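TqaA (PDB 5EJD) is a nonribosomal peptide synthetase, of which this piece is the third thiolation (peptidyl carrier) domain, probably carrying intermediates on a covalently bound 4'-phosphopantetheine arm. Local coordinates at residues 10-15 and 69-74. Numbering follows the deposited sequence.
Sequences RELANI and SELASV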
loop_
_atom_site.group_PDB
_atom_site.type_symbol
_atom_site.label_atom_id
_atom_site.label_comp_id
_atom_site.label_asym_id
_atom_site.label_seq_id
_atom_site.Cartn_x
_atom_site.Cartn_y
_atom_site.Cartn_z
ATOM N N ARG B 10 -16.691 21.913 14.350
ATOM C CA ARG B 10 -17.197 20.777 15.103
ATOM C C ARG B 10 -17.099 19.492 14.327
ATOM O O ARG B 10 -16.767 18.459 14.903
ATOM C CB ARG B 10 -18.663 20.986 15.551
ATOM C CG ARG B 10 -18.815 21.996 16.681
ATOM C CD ARG B 10 -20.254 22.307 17.070
ATOM N NE ARG B 10 -20.224 23.670 17.595
ATOM C CZ ARG B 10 -20.606 24.764 16.940
ATOM N NH1 ARG B 10 -21.142 24.693 15.729
ATOM N NH2 ARG B 10 -20.470 25.940 17.525
ATOM N N GLU B 11 -17.505 19.521 13.066
ATOM C CA GLU B 11 -17.543 18.290 12.288
ATOM C C GLU B 11 -16.101 17.798 12.094
ATOM O O GLU B 11 -15.819 16.614 12.200
ATOM C CB GLU B 11 -18.337 18.347 10.947
ATOM C CG GLU B 11 -19.515 17.360 10.926
ATOM C CD GLU B 11 -19.244 15.860 11.226
ATOM O OE1 GLU B 11 -18.115 15.289 11.235
ATOM O OE2 GLU B 11 -20.271 15.198 11.446
ATOM N N LEU B 12 -15.199 18.731 11.854
ATOM C CA LEU B 12 -13.794 18.403 11.686
ATOM C C LEU B 12 -13.133 17.825 12.943
ATOM O O LEU B 12 -12.333 16.902 12.861
ATOM C CB LEU B 12 -13.065 19.656 11.247
ATOM C CG LEU B 12 -11.707 19.448 10.664
ATOM C CD1 LEU B 12 -11.782 18.520 9.453
ATOM C CD2 LEU B 12 -11.154 20.828 10.288
ATOM N N ALA B 13 -13.524 18.323 14.101
ATOM C CA ALA B 13 -13.004 17.821 15.333
ATOM C C ALA B 13 -13.428 16.386 15.565
ATOM O O ALA B 13 -12.670 15.563 16.078
ATOM C CB ALA B 13 -13.484 18.687 16.488
ATOM N N ASN B 14 -14.674 16.093 15.249
ATOM C CA ASN B 14 -15.140 14.745 15.332
ATOM C C ASN B 14 -14.350 13.816 14.421
ATOM O O ASN B 14 -14.085 12.666 14.752
ATOM C CB ASN B 14 -16.608 14.719 15.033
ATOM C CG ASN B 14 -17.230 13.367 15.284
ATOM O OD1 ASN B 14 -16.964 12.720 16.303
ATOM N ND2 ASN B 14 -18.051 12.917 14.348
ATOM N N ILE B 15 -14.033 14.297 13.247
ATOM C CA ILE B 15 -13.248 13.514 12.316
ATOM C C ILE B 15 -11.841 13.255 12.889
ATOM O O ILE B 15 -11.340 12.136 12.823
ATOM C CB ILE B 15 -13.156 14.239 10.965
ATOM C CG1 ILE B 15 -14.496 14.117 10.250
ATOM C CG2 ILE B 15 -12.048 13.662 10.100
ATOM C CD1 ILE B 15 -14.599 15.032 9.068
ATOM N N SER B 69 -8.856 25.209 12.945
ATOM C CA SER B 69 -9.677 26.343 12.551
ATOM C C SER B 69 -9.360 26.781 11.132
ATOM O O SER B 69 -10.275 27.132 10.395
ATOM C CB SER B 69 -9.504 27.522 13.530
ATOM O OG SER B 69 -8.167 27.976 13.542
ATOM N N GLU B 70 -8.081 26.795 10.760
ATOM C CA GLU B 70 -7.679 27.155 9.392
ATOM C C GLU B 70 -8.119 26.154 8.344
ATOM O O GLU B 70 -8.563 26.529 7.272
ATOM C CB GLU B 70 -6.206 27.309 9.300
ATOM C CG GLU B 70 -5.606 28.528 9.977
ATOM C CD GLU B 70 -4.092 28.564 9.540
ATOM O OE1 GLU B 70 -3.377 27.508 9.543
ATOM O OE2 GLU B 70 -3.578 29.587 9.051
ATOM N N LEU B 71 -8.080 24.875 8.689
ATOM C CA LEU B 71 -8.547 23.855 7.781
ATOM C C LEU B 71 -10.059 23.933 7.586
ATOM O O LEU B 71 -10.572 23.661 6.494
ATOM C CB LEU B 71 -8.144 22.446 8.276
ATOM C CG LEU B 71 -8.596 21.239 7.445
ATOM C CD1 LEU B 71 -8.045 21.293 6.031
ATOM C CD2 LEU B 71 -8.172 19.966 8.113
ATOM N N ALA B 72 -10.778 24.257 8.650
ATOM C CA ALA B 72 -12.239 24.391 8.544
ATOM C C ALA B 72 -12.696 25.496 7.606
ATOM O O ALA B 72 -13.747 25.365 7.007
ATOM C CB ALA B 72 -12.834 24.571 9.922
ATOM N N SER B 73 -11.942 26.595 7.499
ATOM C CA SER B 73 -12.247 27.630 6.498
ATOM C C SER B 73 -12.101 27.206 5.073
ATOM O O SER B 73 -12.872 27.633 4.244
ATOM C CB SER B 73 -11.288 28.811 6.574
ATOM O OG SER B 73 -11.118 29.205 7.893
ATOM N N VAL B 74 -11.046 26.481 4.758
ATOM C CA VAL B 74 -10.791 26.172 3.338
ATOM C C VAL B 74 -11.608 24.988 2.871
ATOM O O VAL B 74 -11.697 24.781 1.667
ATOM C CB VAL B 74 -9.318 25.966 2.947
ATOM C CG1 VAL B 74 -8.392 26.944 3.665
ATOM C CG2 VAL B 74 -8.942 24.561 3.256
#
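The one flat group met across this contact is the peptide unit between Leu71 and Ala72: methyl CD2 of Leu12 sits over one face of it, above the nitrogen, with Leu12 CD2 3.8 Å from Ala72 N. Leu71 and Ala72 supply the methyl's apolar neighbours, the first by CB, CG and CD2 (Leu12 CD2 to Leu71 CD2, 3.8 Å), the second by CB, 4.1 Å from Leu12 CD2. The other branch of Leu12 just reaches the same leucine, CD1 lying 4.1 Å from Leu71 CD2. The two leucine side chains cross at about a right angle. In Leu12, CG stands anti to the backbone N (chi1 -164°), which extends the forked end towards helix 68-74. Leucine suits this place because its branch lies one carbon beyond CB; alanine suits position 72 because its short side chain lets helix 7-20 approach, the CA atoms of Leu12 and Ala72 being 6.9 Å apart. Ala72 also touches Ala8 and Glu9, while Leu12 continues onto Leu68 and Phe57. With no hydrogen bond between the two segments, the first and last helices of the carrier-domain bundle are joined here, away from the phosphopantetheine-bearing Ser40, by shape fit and buried apolar surface, a non-directional contact.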